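PDB 3IMK: putative molybdenum carrier protein from Syntrophus aciditrophicus SB, which is of unknown function but, named a putative molybdenum carrier and belonging to the circularly permuted YpsA branch of the SLOG superfamily, may bind a molybdenum-containing or nucleotide-like ligand. Local coordinates for residues A[8-21]-A[32-45]. Sequence-based numbering, arbitrary orientation.
Sequences ITKIISGGQTGADR and IPYGGWVPKGRLAE
Gln16 reaches across to Glu45 with its side-chain carbonyl: OE1 accepts Glu45 N at 2.9 Å on a lone pair, in the carbonyl plane, while a second in-plane bond comes from Thr17 N. CG stands anti to the backbone N (chi1 -175°) and the chain bends at chi2, which brings OE1 back to Thr17 N; the two bonds to OE1 then hold the amide in its rotation. Beside it, Thr17 OG1 donates to Glu45 OE1 (2.7 Å), meeting the carboxylate on its anti side and well out of plane; the two side chains cross at about a right angle, and Arg138 forms a salt bridge with Glu45 OE2. A lysine in place of Gln16 would probably leave both Glu45 N and Thr17 N without their shared acceptor and weaken the link between the two loops. Arg21 curls at chi2 and chi3 so that NE and NH2 both grip Gly15 O, and from the guanidinium edge NH2 touches Ala44 CB (3.9 Å) and joins Glu45 O through a water. A second water bridges Gly14 O and Leu43 O.

Earlier in both segments, two parallel strands pair through Ile11 N to Pro33 O (3.0 Å), Gly35 N to Ile11 O and Ser13 N to Gly35 O. A CB on Gly35 would strike Lys10 CE, which lies 3.7 Å from Tyr34 C, so glycine fits this position in the strand. Ile11 CD1 meets Ile32 CD1 at 4.1 Å.

This is a beta-alpha-beta crossover: helix 19-29 links the strands and packs on Ile11 and Tyr34, strand 131-135 flanks 10-12, and 56-57 flanks 34-38.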
# COMPACT_ATOMS: atom_id res chain seq x y z
N ILE A 8 6.25 9.61 -7.90
CA ILE A 8 5.01 9.10 -7.34
C ILE A 8 3.93 10.18 -7.45
O ILE A 8 3.94 11.17 -6.70
CB ILE A 8 5.19 8.63 -5.88
CG1 ILE A 8 6.31 7.60 -5.77
CG2 ILE A 8 3.90 8.03 -5.29
CD1 ILE A 8 6.16 6.36 -6.63
N THR A 9 3.03 9.99 -8.41
CA THR A 9 1.96 10.93 -8.67
C THR A 9 0.71 10.61 -7.90
O THR A 9 -0.18 11.44 -7.78
CB THR A 9 1.63 10.96 -10.17
OG1 THR A 9 1.20 9.62 -10.53
CG2 THR A 9 2.86 11.42 -10.99
N LYS A 10 0.60 9.38 -7.39
CA LYS A 10 -0.59 8.98 -6.61
C LYS A 10 -0.27 7.74 -5.77
O LYS A 10 0.39 6.81 -6.28
CB LYS A 10 -1.78 8.68 -7.52
CG LYS A 10 -3.15 8.53 -6.82
CD LYS A 10 -4.28 8.26 -7.82
CE LYS A 10 -5.68 8.23 -7.16
NZ LYS A 10 -6.93 8.25 -8.06
N ILE A 11 -0.74 7.74 -4.52
CA ILE A 11 -0.72 6.59 -3.63
C ILE A 11 -2.12 6.11 -3.46
O ILE A 11 -3.02 6.92 -3.21
CB ILE A 11 -0.08 6.92 -2.27
CG1 ILE A 11 1.44 7.11 -2.46
CG2 ILE A 11 -0.36 5.79 -1.23
CD1 ILE A 11 2.17 7.75 -1.24
N ILE A 12 -2.35 4.80 -3.62
CA ILE A 12 -3.65 4.25 -3.31
C ILE A 12 -3.58 3.11 -2.29
O ILE A 12 -2.54 2.48 -2.15
CB ILE A 12 -4.43 3.79 -4.58
CG1 ILE A 12 -3.87 2.52 -5.22
CG2 ILE A 12 -4.48 4.92 -5.64
CD1 ILE A 12 -4.82 1.93 -6.33
N SER A 13 -4.71 2.84 -1.65
CA SER A 13 -4.82 1.64 -0.82
C SER A 13 -6.29 1.30 -0.62
O SER A 13 -7.17 2.02 -1.06
CB SER A 13 -4.17 1.86 0.53
OG SER A 13 -5.03 2.60 1.42
N GLY A 14 -6.52 0.20 0.07
CA GLY A 14 -7.86 -0.32 0.31
C GLY A 14 -8.50 0.19 1.57
O GLY A 14 -9.55 -0.29 1.94
N GLY A 15 -7.89 1.18 2.22
CA GLY A 15 -8.54 1.87 3.36
C GLY A 15 -8.50 1.10 4.67
O GLY A 15 -9.01 1.64 5.66
N GLN A 16 -7.98 -0.11 4.71
CA GLN A 16 -7.98 -0.91 5.96
C GLN A 16 -7.13 -0.18 7.01
O GLN A 16 -6.25 0.60 6.68
CB GLN A 16 -7.41 -2.31 5.67
CG GLN A 16 -7.41 -3.35 6.77
CD GLN A 16 -8.82 -3.59 7.33
OE1 GLN A 16 -9.34 -2.75 8.05
NE2 GLN A 16 -9.45 -4.73 6.97
N THR A 17 -7.32 -0.54 8.28
CA THR A 17 -6.36 -0.10 9.29
C THR A 17 -5.00 -0.74 8.98
O THR A 17 -4.85 -1.65 8.17
CB THR A 17 -6.79 -0.59 10.70
OG1 THR A 17 -6.80 -2.01 10.65
CG2 THR A 17 -8.20 -0.06 11.06
N GLY A 18 -3.96 -0.23 9.64
CA GLY A 18 -2.63 -0.76 9.42
C GLY A 18 -1.88 -0.16 8.25
O GLY A 18 -1.87 1.04 8.09
N ALA A 19 -1.34 -1.00 7.39
CA ALA A 19 -0.57 -0.51 6.25
C ALA A 19 -1.39 0.40 5.32
O ALA A 19 -0.90 1.46 4.90
CB ALA A 19 -0.00 -1.72 5.42
N ASP A 20 -2.61 -0.02 4.97
CA ASP A 20 -3.41 0.79 4.03
C ASP A 20 -3.59 2.23 4.57
O ASP A 20 -3.58 3.22 3.80
CB ASP A 20 -4.82 0.21 3.84
CG ASP A 20 -4.93 -1.00 2.95
OD1 ASP A 20 -3.94 -1.50 2.40
OD2 ASP A 20 -6.11 -1.44 2.82
N ARG A 21 -3.93 2.33 5.85
CA ARG A 21 -4.27 3.62 6.47
C ARG A 21 -3.03 4.51 6.58
O ARG A 21 -3.07 5.73 6.27
CB ARG A 21 -4.96 3.40 7.81
CG ARG A 21 -5.75 4.64 8.29
CD ARG A 21 -7.05 4.88 7.45
NE ARG A 21 -8.01 3.78 7.48
CZ ARG A 21 -8.90 3.57 8.44
NH1 ARG A 21 -8.97 4.39 9.48
NH2 ARG A 21 -9.72 2.53 8.38
N ILE A 32 0.68 14.31 -1.49
CA ILE A 32 0.70 13.44 -2.66
C ILE A 32 -0.75 13.04 -2.94
O ILE A 32 -1.45 12.64 -2.00
CB ILE A 32 1.56 12.18 -2.39
CG1 ILE A 32 3.00 12.60 -2.07
CG2 ILE A 32 1.49 11.20 -3.58
CD1 ILE A 32 3.88 11.44 -1.60
N PRO A 33 -1.24 13.18 -4.19
CA PRO A 33 -2.59 12.72 -4.51
C PRO A 33 -2.79 11.28 -4.07
O PRO A 33 -1.86 10.48 -4.11
CB PRO A 33 -2.65 12.85 -6.04
CG PRO A 33 -1.67 13.99 -6.31
CD PRO A 33 -0.54 13.71 -5.40
N TYR A 34 -4.02 10.96 -3.67
CA TYR A 34 -4.31 9.62 -3.23
C TYR A 34 -5.71 9.21 -3.64
O TYR A 34 -6.54 10.02 -4.09
CB TYR A 34 -4.12 9.49 -1.70
CG TYR A 34 -5.20 10.15 -0.94
CD1 TYR A 34 -6.37 9.47 -0.61
CD2 TYR A 34 -5.11 11.47 -0.56
CE1 TYR A 34 -7.41 10.12 0.08
CE2 TYR A 34 -6.11 12.12 0.11
CZ TYR A 34 -7.28 11.44 0.42
OH TYR A 34 -8.34 12.08 1.09
N GLY A 35 -5.97 7.89 -3.49
CA GLY A 35 -7.27 7.33 -3.72
C GLY A 35 -7.27 5.88 -3.28
O GLY A 35 -6.44 5.45 -2.49
N GLY A 36 -8.22 5.12 -3.84
CA GLY A 36 -8.28 3.70 -3.55
C GLY A 36 -9.70 3.19 -3.53
O GLY A 36 -10.65 3.91 -3.22
N TRP A 37 -9.82 1.93 -3.81
CA TRP A 37 -11.10 1.23 -3.76
C TRP A 37 -11.29 0.59 -2.40
O TRP A 37 -10.42 -0.07 -1.88
CB TRP A 37 -11.10 0.14 -4.81
CG TRP A 37 -11.07 0.72 -6.19
CD1 TRP A 37 -9.96 0.89 -7.00
CD2 TRP A 37 -12.18 1.23 -6.95
NE1 TRP A 37 -10.32 1.46 -8.23
CE2 TRP A 37 -11.68 1.66 -8.22
CE3 TRP A 37 -13.55 1.28 -6.70
CZ2 TRP A 37 -12.52 2.17 -9.20
CZ3 TRP A 37 -14.37 1.84 -7.66
CH2 TRP A 37 -13.86 2.28 -8.89
N VAL A 38 -12.48 0.80 -1.84
CA VAL A 38 -12.89 0.25 -0.56
C VAL A 38 -14.15 -0.60 -0.78
O VAL A 38 -14.84 -0.43 -1.79
CB VAL A 38 -13.13 1.40 0.49
CG1 VAL A 38 -11.82 2.16 0.75
CG2 VAL A 38 -14.25 2.35 0.08
N PRO A 39 -14.48 -1.47 0.18
CA PRO A 39 -15.76 -2.19 0.04
C PRO A 39 -16.95 -1.26 -0.01
O PRO A 39 -16.90 -0.19 0.56
CB PRO A 39 -15.81 -3.07 1.31
CG PRO A 39 -14.36 -3.15 1.77
CD PRO A 39 -13.80 -1.81 1.44
N LYS A 40 -18.06 -1.71 -0.63
CA LYS A 40 -19.32 -1.01 -0.44
C LYS A 40 -19.53 -0.74 1.05
O LYS A 40 -19.27 -1.60 1.88
CB LYS A 40 -20.47 -1.83 -1.01
CG LYS A 40 -21.77 -1.09 -1.04
CD LYS A 40 -22.90 -2.00 -1.52
CE LYS A 40 -23.33 -3.08 -0.50
NZ LYS A 40 -24.60 -3.76 -0.94
N GLY A 41 -19.95 0.47 1.39
CA GLY A 41 -20.15 0.87 2.79
C GLY A 41 -18.88 1.33 3.49
O GLY A 41 -18.91 1.69 4.65
N ARG A 42 -17.77 1.37 2.76
CA ARG A 42 -16.49 1.79 3.30
C ARG A 42 -16.05 0.92 4.50
O ARG A 42 -15.46 1.39 5.47
CB ARG A 42 -16.47 3.29 3.68
CG ARG A 42 -17.04 4.23 2.67
CD ARG A 42 -17.16 5.62 3.27
NE ARG A 42 -15.89 6.24 3.62
CZ ARG A 42 -15.15 6.96 2.77
NH1 ARG A 42 -15.48 7.06 1.49
NH2 ARG A 42 -14.05 7.55 3.19
N LEU A 43 -16.33 -0.37 4.41
CA LEU A 43 -16.07 -1.24 5.55
C LEU A 43 -14.58 -1.42 5.83
O LEU A 43 -13.76 -1.53 4.89
CB LEU A 43 -16.72 -2.61 5.39
CG LEU A 43 -18.21 -2.56 5.08
CD1 LEU A 43 -18.77 -4.02 4.92
CD2 LEU A 43 -19.02 -1.80 6.13
N ALA A 44 -14.25 -1.51 7.13
CA ALA A 44 -12.89 -1.73 7.58
C ALA A 44 -12.94 -2.21 9.03
O ALA A 44 -13.95 -2.05 9.73
CB ALA A 44 -12.06 -0.44 7.46
N GLU A 45 -11.85 -2.80 9.48
CA GLU A 45 -11.67 -3.03 10.90
C GLU A 45 -11.73 -1.68 11.62
O GLU A 45 -11.15 -0.70 11.13
CB GLU A 45 -10.31 -3.65 11.14
CG GLU A 45 -9.99 -3.86 12.59
CD GLU A 45 -8.61 -4.45 12.78
OE1 GLU A 45 -7.62 -3.74 12.55
OE2 GLU A 45 -8.54 -5.63 13.19
O HOH W 1 -11.06 -1.52 4.10
O HOH W 2 -11.63 1.78 10.31